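Local coordinates for protein sulfotransferase (Mus musculus, PDB 5X2B) that probably transfers sulfonate groups to acceptor molecules, as sulfotransferases of its family do, and binds the nucleotide adenosine-3',5'-diphosphate, at residues I52-D57 with A205-F210; I106-R111 with F154-S159. One frame throughout, in Å; residues are numbered along the deposited sequence.

How the contacts relate
Contacts 1 and 2 touch the same nucleotide, at its adenine and at its 3'-phosphate, in a fold related to the P-loop NTPases. Contact 1 (52-57 with 205-210) continues into the adenine end of the pocket, which Thr208, Ser209 and Phe210 line. In contact 2 (106-111 with 154-159), Arg111 reaches the 3'-phosphate. Their centres are 23 Å apart and the contacts do not touch, their nearest atoms being about 5 Å apart; both touch A3P. Along the chain, contact 2 is nested inside the loop closed by contact 1. Contact 2 is buried, its centre about 8 Å from the chain centre; contact 1 is only partly buried, its centre at about 17 Å.

Contact 1: I52-D57 with A205-F210; sequences IERIPD and ARSTSF. With A3P (adenosine-3'-5'-diphosphate), chain M.
Arg54 lies against Ser207 and Thr208 where two parts of the sulfotransferase fold meet: helix 45-53, which follows the phosphosulfate-binding loop, with the residue after it, and helix 198-208, which leads to the adenine pocket. The buried side is aliphatic. Arg54 CG meets the methyl CG2 of Thr208 at 3.7 Å, the two side chains sliding past each other in opposite directions. A chi1 of 58° sets Thr208 OG1 between the backbone N and the carbonyl carbon, bonded to Ile204 O, and leaves CG2 beside the backbone N, facing Arg54; Phe181 of helix 181-191 also touches this residue. The solvent side belongs to the exposed Arg54, whose chain bends at chi2 (-47°) and lays one guanidinium face over Ser207 CB. This van der Waals approach is equally close, CB sitting 3.7 Å from CZ. Together the two segments bury a modest 128 Å². Farther along, the chain passes the N6 side of the A3P base: Thr208 O lies 3.0 Å and Phe210 N 3.2 Å from the adenine N6, while the Phe210 ring brings an edge to the base, with CD1 3.7 Å from A3P C5.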
loop_
_atom_site.group_PDB
_atom_site.type_symbol
_atom_site.label_atom_id
_atom_site.label_comp_id
_atom_site.label_asym_id
_atom_site.label_seq_id
_atom_site.Cartn_x
_atom_site.Cartn_y
_atom_site.Cartn_z
ATOM N N ILE A 52 8.882 -5.108 7.429
ATOM C CA ILE A 52 8.511 -6.356 8.020
ATOM C C ILE A 52 9.678 -7.341 7.891
ATOM O O ILE A 52 10.233 -7.755 8.895
ATOM C CB ILE A 52 7.268 -6.898 7.344
ATOM C CG1 ILE A 52 6.140 -5.887 7.489
ATOM C CG2 ILE A 52 6.903 -8.197 7.956
ATOM C CD1 ILE A 52 5.886 -5.504 8.891
ATOM N N GLU A 53 10.091 -7.679 6.667
ATOM C CA GLU A 53 11.170 -8.667 6.436
ATOM C C GLU A 53 12.403 -8.424 7.310
ATOM O O GLU A 53 13.117 -9.358 7.656
ATOM C CB GLU A 53 11.607 -8.602 4.989
ATOM C CG GLU A 53 10.485 -8.847 4.011
ATOM C CD GLU A 53 10.938 -9.506 2.685
ATOM O OE1 GLU A 53 11.139 -10.740 2.692
ATOM O OE2 GLU A 53 11.075 -8.817 1.636
ATOM N N ARG A 54 12.658 -7.165 7.652
ATOM C CA ARG A 54 13.829 -6.834 8.449
ATOM C C ARG A 54 13.653 -7.135 9.908
ATOM O O ARG A 54 14.606 -7.078 10.662
ATOM C CB ARG A 54 14.158 -5.362 8.323
ATOM C CG ARG A 54 14.640 -4.968 6.991
ATOM C CD ARG A 54 15.672 -5.924 6.559
ATOM N NE ARG A 54 16.436 -5.365 5.463
ATOM C CZ ARG A 54 17.730 -5.579 5.253
ATOM N NH1 ARG A 54 18.429 -6.352 6.061
ATOM N NH2 ARG A 54 18.320 -5.017 4.214
ATOM N N ILE A 55 12.432 -7.411 10.328
ATOM C CA ILE A 55 12.217 -7.967 11.662
ATOM C C ILE A 55 12.840 -9.381 11.786
ATOM O O ILE A 55 12.548 -10.270 10.982
ATOM C CB ILE A 55 10.709 -8.041 11.988
ATOM C CG1 ILE A 55 10.075 -6.662 11.861
ATOM C CG2 ILE A 55 10.488 -8.540 13.382
ATOM C CD1 ILE A 55 8.751 -6.483 12.653
ATOM N N PRO A 56 13.690 -9.601 12.803
ATOM C CA PRO A 56 14.496 -10.832 12.874
ATOM C C PRO A 56 13.803 -12.095 13.443
ATOM O O PRO A 56 13.146 -12.005 14.480
ATOM C CB PRO A 56 15.674 -10.426 13.782
ATOM C CG PRO A 56 15.361 -9.023 14.312
ATOM C CD PRO A 56 13.938 -8.720 13.959
ATOM N N ASP A 57 13.975 -13.240 12.766
ATOM C CA ASP A 57 13.517 -14.537 13.266
ATOM C C ASP A 57 12.124 -14.425 13.801
ATOM O O ASP A 57 11.766 -15.071 14.772
ATOM C CB ASP A 57 14.437 -15.063 14.374
ATOM C CG ASP A 57 15.870 -15.179 13.924
ATOM O OD1 ASP A 57 16.108 -15.496 12.734
ATOM O OD2 ASP A 57 16.755 -14.939 14.768
ATOM N N ALA A 205 16.260 0.468 11.070
ATOM C CA ALA A 205 16.209 1.848 10.635
ATOM C C ALA A 205 17.344 2.053 9.629
ATOM O O ALA A 205 17.111 2.432 8.484
ATOM C CB ALA A 205 16.357 2.754 11.830
ATOM N N ARG A 206 18.564 1.768 10.075
ATOM C CA ARG A 206 19.736 1.721 9.198
ATOM C C ARG A 206 19.377 0.974 7.883
ATOM O O ARG A 206 19.340 1.573 6.812
ATOM C CB ARG A 206 20.906 1.074 9.988
ATOM C CG ARG A 206 22.335 1.192 9.382
ATOM C CD ARG A 206 23.489 0.789 10.376
ATOM N NE ARG A 206 24.843 1.176 9.917
ATOM C CZ ARG A 206 25.989 0.852 10.530
ATOM N NH1 ARG A 206 25.987 0.129 11.645
ATOM N NH2 ARG A 206 27.147 1.245 10.029
ATOM N N SER A 207 19.035 -0.304 7.961
ATOM C CA SER A 207 18.804 -1.087 6.752
ATOM C C SER A 207 17.678 -0.566 5.832
ATOM O O SER A 207 17.662 -0.845 4.621
ATOM C CB SER A 207 18.518 -2.505 7.176
ATOM O OG SER A 207 18.005 -2.492 8.507
ATOM N N THR A 208 16.737 0.205 6.361
ATOM C CA THR A 208 15.549 0.495 5.557
ATOM C C THR A 208 15.447 1.917 5.018
ATOM O O THR A 208 14.467 2.251 4.364
ATOM C CB THR A 208 14.238 0.171 6.323
ATOM O OG1 THR A 208 14.190 0.912 7.549
ATOM C CG2 THR A 208 14.166 -1.292 6.621
ATOM N N SER A 209 16.442 2.760 5.254
ATOM C CA SER A 209 16.396 4.130 4.746
ATOM C C SER A 209 16.198 4.129 3.230
ATOM O O SER A 209 16.781 3.327 2.491
ATOM C CB SER A 209 17.676 4.892 5.095
ATOM O OG SER A 209 18.724 4.573 4.193
ATOM N N PHE A 210 15.356 5.035 2.777
ATOM C CA PHE A 210 15.091 5.165 1.364
ATOM C C PHE A 210 16.317 4.919 0.487
ATOM O O PHE A 210 16.328 4.041 -0.365
ATOM C CB PHE A 210 14.616 6.570 1.086
ATOM C CG PHE A 210 14.474 6.850 -0.358
ATOM C CD1 PHE A 210 13.309 6.525 -1.018
ATOM C CD2 PHE A 210 15.509 7.412 -1.067
ATOM C CE1 PHE A 210 13.167 6.760 -2.363
ATOM C CE2 PHE A 210 15.373 7.652 -2.417
ATOM C CZ PHE A 210 14.202 7.319 -3.065
HETATM P P1 A3P M . 7.718 8.942 -4.226
HETATM O O1P A3P M . 9.228 8.898 -4.242
HETATM O O2P A3P M . 7.112 8.893 -5.654
HETATM O O3P A3P M . 7.264 10.284 -3.652
HETATM P P2 A3P M . 4.817 2.072 -2.884
HETATM O O4P A3P M . 4.876 1.687 -4.263
HETATM O O5P A3P M . 3.408 1.875 -2.397
HETATM O O6P A3P M . 5.723 1.203 -1.994
HETATM O "O5'" A3P M . 5.158 3.671 -2.801
HETATM C "C5'" A3P M . 6.195 4.374 -3.460
HETATM C "C4'" A3P M . 6.662 5.572 -2.767
HETATM O "O4'" A3P M . 7.358 5.147 -1.633
HETATM C "C3'" A3P M . 7.623 6.410 -3.531
HETATM O "O3'" A3P M . 7.242 7.767 -3.377
HETATM C "C2'" A3P M . 8.893 6.140 -2.924
HETATM O "O2'" A3P M . 9.701 7.293 -3.154
HETATM C "C1'" A3P M . 8.547 5.884 -1.508
HETATM N N9 A3P M . 9.508 5.123 -0.633
HETATM C C8 A3P M . 9.947 3.859 -0.836
HETATM N N7 A3P M . 10.789 3.498 0.147
HETATM C C5 A3P M . 10.883 4.516 1.008
HETATM C C6 A3P M . 11.588 4.727 2.192
HETATM N N6 A3P M . 12.456 3.725 2.729
HETATM N N1 A3P M . 11.458 5.880 2.844
HETATM C C2 A3P M . 10.662 6.835 2.358
HETATM N N3 A3P M . 9.991 6.669 1.221
HETATM C C4 A3P M . 10.068 5.542 0.521
#

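Contact 2: I106-R111 with F154-S159; sequences IIYIVR and FDHVLS. With A3P (adenosine-3'-5'-diphosphate), chain M.
Tyr108 holds CG trans to its backbone N (chi1 -179°), which directs the ring from strand 105-110 toward helix 153-161. His156 adopts a similar first torsion (chi1 -158°) and swings its imidazole off the helix to meet the phenol. The result is a hydrogen bond between Tyr108 OH and His156 ND1, modelled at a very short 2.5 Å, a length best treated as doubtful. ND1 lies in the plane of the Tyr108 ring, at its edge, and the hydroxyl likewise meets the rim of the imidazole. The two rings therefore meet rim to rim, centroids 5.2 Å apart and planes at 28°, neither covering the other. Val157 borders the same hydroxyl, its CA 3.4 Å and its CG2 3.7 Å from Tyr108 OH. Strand 105-110 is an inner strand of the five-stranded parallel sheet, strand order 2-3-1-4-5, of this P-loop-NTPase-like fold, and the contact packs helix 153-161 against that sheet. Trp160 stacks on Tyr108, while Tyr40 meets His156 edge-to-face. At its other nitrogen His156 is bonded to His89 O; with both ring nitrogens engaged, rotation of the imidazole is probably restricted. A phenylalanine in place of Tyr108 would probably leave His156 ND1 without its mate in a buried setting, its ring held mainly through NE2. Farther along this segment, Arg111 extends from CG to NE and reaches the nucleotide: NH2 gives a nearly straight hydrogen bond of 3.2 Å to A3P O3P, on the 3'-phosphate, with that oxygen at the edge of the guanidinium and in its plane. Tyr174 adds a cation-pi contact to the same guanidinium.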
loop_
_atom_site.group_PDB
_atom_site.type_symbol
_atom_site.label_atom_id
_atom_site.label_comp_id
_atom_site.label_asym_id
_atom_site.label_seq_id
_atom_site.Cartn_x
_atom_site.Cartn_y
_atom_site.Cartn_z
ATOM N N ILE A 106 -4.773 -6.578 10.472
ATOM C CA ILE A 106 -4.423 -5.733 9.348
ATOM C C ILE A 106 -3.459 -4.630 9.740
ATOM O O ILE A 106 -3.509 -4.101 10.836
ATOM C CB ILE A 106 -5.643 -5.094 8.807
ATOM C CG1 ILE A 106 -6.649 -6.203 8.593
ATOM C CG2 ILE A 106 -5.339 -4.329 7.501
ATOM C CD1 ILE A 106 -6.208 -7.180 7.551
ATOM N N ILE A 107 -2.547 -4.321 8.830
ATOM C CA ILE A 107 -1.868 -3.054 8.884
ATOM C C ILE A 107 -2.143 -2.331 7.617
ATOM O O ILE A 107 -1.783 -2.803 6.544
ATOM C CB ILE A 107 -0.391 -3.196 8.993
ATOM C CG1 ILE A 107 -0.071 -3.985 10.245
ATOM C CG2 ILE A 107 0.251 -1.788 9.078
ATOM C CD1 ILE A 107 1.373 -4.457 10.302
ATOM N N TYR A 108 -2.811 -1.192 7.751
ATOM C CA TYR A 108 -3.180 -0.381 6.625
ATOM C C TYR A 108 -2.354 0.871 6.747
ATOM O O TYR A 108 -2.446 1.554 7.758
ATOM C CB TYR A 108 -4.628 0.001 6.712
ATOM C CG TYR A 108 -5.085 0.838 5.541
ATOM C CD1 TYR A 108 -5.002 2.222 5.573
ATOM C CD2 TYR A 108 -5.572 0.245 4.404
ATOM C CE1 TYR A 108 -5.415 2.993 4.490
ATOM C CE2 TYR A 108 -6.005 0.989 3.332
ATOM C CZ TYR A 108 -5.918 2.364 3.370
ATOM O OH TYR A 108 -6.340 3.114 2.277
ATOM N N ILE A 109 -1.544 1.182 5.739
ATOM C CA ILE A 109 -0.677 2.341 5.842
ATOM C C ILE A 109 -1.319 3.457 5.026
ATOM O O ILE A 109 -2.068 3.165 4.077
ATOM C CB ILE A 109 0.785 2.024 5.408
ATOM C CG1 ILE A 109 1.603 3.306 5.409
ATOM C CG2 ILE A 109 0.849 1.358 4.024
ATOM C CD1 ILE A 109 3.020 3.099 4.908
ATOM N N VAL A 110 -1.078 4.712 5.404
ATOM C CA VAL A 110 -1.725 5.835 4.733
ATOM C C VAL A 110 -0.947 7.119 4.700
ATOM O O VAL A 110 -0.319 7.500 5.683
ATOM C CB VAL A 110 -2.989 6.259 5.430
ATOM C CG1 VAL A 110 -2.633 7.145 6.587
ATOM C CG2 VAL A 110 -3.881 7.006 4.442
ATOM N N ARG A 111 -1.122 7.843 3.598
ATOM C CA ARG A 111 -0.306 8.988 3.243
ATOM C C ARG A 111 -1.199 10.079 2.589
ATOM O O ARG A 111 -2.210 9.789 1.996
ATOM C CB ARG A 111 0.790 8.502 2.280
ATOM C CG ARG A 111 1.515 9.608 1.535
ATOM C CD ARG A 111 2.283 9.071 0.316
ATOM N NE ARG A 111 3.451 9.902 0.025
ATOM C CZ ARG A 111 4.322 9.690 -0.963
ATOM N NH1 ARG A 111 4.168 8.656 -1.815
ATOM N NH2 ARG A 111 5.371 10.506 -1.077
ATOM N N PHE A 154 -10.170 8.068 -2.076
ATOM C CA PHE A 154 -10.985 8.364 -0.909
ATOM C C PHE A 154 -11.739 7.140 -0.457
ATOM O O PHE A 154 -11.786 6.856 0.706
ATOM C CB PHE A 154 -11.944 9.525 -1.180
ATOM C CG PHE A 154 -11.251 10.807 -1.607
ATOM C CD1 PHE A 154 -10.920 11.784 -0.685
ATOM C CD2 PHE A 154 -10.935 11.024 -2.946
ATOM C CE1 PHE A 154 -10.312 12.964 -1.079
ATOM C CE2 PHE A 154 -10.314 12.171 -3.342
ATOM C CZ PHE A 154 -9.999 13.154 -2.416
ATOM N N ASP A 155 -12.314 6.413 -1.379
ATOM C CA ASP A 155 -12.992 5.213 -1.040
ATOM C C ASP A 155 -12.101 4.214 -0.348
ATOM O O ASP A 155 -12.509 3.596 0.626
ATOM C CB ASP A 155 -13.520 4.595 -2.301
ATOM C CG ASP A 155 -14.594 5.427 -2.911
ATOM O OD1 ASP A 155 -14.943 6.421 -2.224
ATOM O OD2 ASP A 155 -15.120 5.097 -4.020
ATOM N N HIS A 156 -10.882 4.044 -0.836
ATOM C CA HIS A 156 -10.008 3.057 -0.244
ATOM C C HIS A 156 -9.899 3.296 1.236
ATOM O O HIS A 156 -10.101 2.444 2.108
ATOM C CB HIS A 156 -8.622 3.173 -0.847
ATOM C CG HIS A 156 -7.830 1.910 -0.696
ATOM N ND1 HIS A 156 -6.910 1.743 0.300
ATOM C CD2 HIS A 156 -7.897 0.750 -1.374
ATOM C CE1 HIS A 156 -6.394 0.514 0.211
ATOM N NE2 HIS A 156 -6.974 -0.107 -0.804
ATOM N N VAL A 157 -9.546 4.505 1.498
ATOM C CA VAL A 157 -9.172 4.874 2.809
ATOM C C VAL A 157 -10.361 4.699 3.725
ATOM O O VAL A 157 -10.253 4.213 4.871
ATOM C CB VAL A 157 -8.780 6.345 2.729
ATOM C CG1 VAL A 157 -8.414 6.891 4.069
ATOM C CG2 VAL A 157 -7.631 6.512 1.795
ATOM N N LEU A 158 -11.516 5.104 3.220
ATOM C CA LEU A 158 -12.703 5.210 4.063
ATOM C C LEU A 158 -13.189 3.869 4.497
ATOM O O LEU A 158 -13.375 3.580 5.672
ATOM C CB LEU A 158 -13.815 5.935 3.325
ATOM C CG LEU A 158 -13.620 7.467 3.302
ATOM C CD1 LEU A 158 -14.690 8.197 2.421
ATOM C CD2 LEU A 158 -13.609 8.089 4.695
ATOM N N SER A 159 -13.384 3.043 3.510
ATOM C CA SER A 159 -13.790 1.692 3.726
ATOM C C SER A 159 -12.939 1.198 4.847
ATOM O O SER A 159 -13.411 0.605 5.813
ATOM C CB SER A 159 -13.519 0.874 2.468
ATOM O OG SER A 159 -12.166 1.006 2.016
HETATM P P1 A3P M . 7.718 8.942 -4.226
HETATM O O1P A3P M . 9.228 8.898 -4.242
HETATM O O2P A3P M . 7.112 8.893 -5.654
HETATM O O3P A3P M . 7.264 10.284 -3.652
HETATM P P2 A3P M . 4.817 2.072 -2.884
HETATM O O4P A3P M . 4.876 1.687 -4.263
HETATM O O5P A3P M . 3.408 1.875 -2.397
HETATM O O6P A3P M . 5.723 1.203 -1.994
HETATM O "O5'" A3P M . 5.158 3.671 -2.801
HETATM C "C5'" A3P M . 6.195 4.374 -3.460
HETATM C "C4'" A3P M . 6.662 5.572 -2.767
HETATM O "O4'" A3P M . 7.358 5.147 -1.633
HETATM C "C3'" A3P M . 7.623 6.410 -3.531
HETATM O "O3'" A3P M . 7.242 7.767 -3.377
HETATM C "C2'" A3P M . 8.893 6.140 -2.924
HETATM O "O2'" A3P M . 9.701 7.293 -3.154
HETATM C "C1'" A3P M . 8.547 5.884 -1.508
HETATM N N9 A3P M . 9.508 5.123 -0.633
HETATM C C8 A3P M . 9.947 3.859 -0.836
HETATM N N7 A3P M . 10.789 3.498 0.147
HETATM C C5 A3P M . 10.883 4.516 1.008
HETATM C C6 A3P M . 11.588 4.727 2.192
HETATM N N6 A3P M . 12.456 3.725 2.729
HETATM N N1 A3P M . 11.458 5.880 2.844
HETATM C C2 A3P M . 10.662 6.835 2.358
HETATM N N3 A3P M . 9.991 6.669 1.221
HETATM C C4 A3P M . 10.068 5.542 0.521
#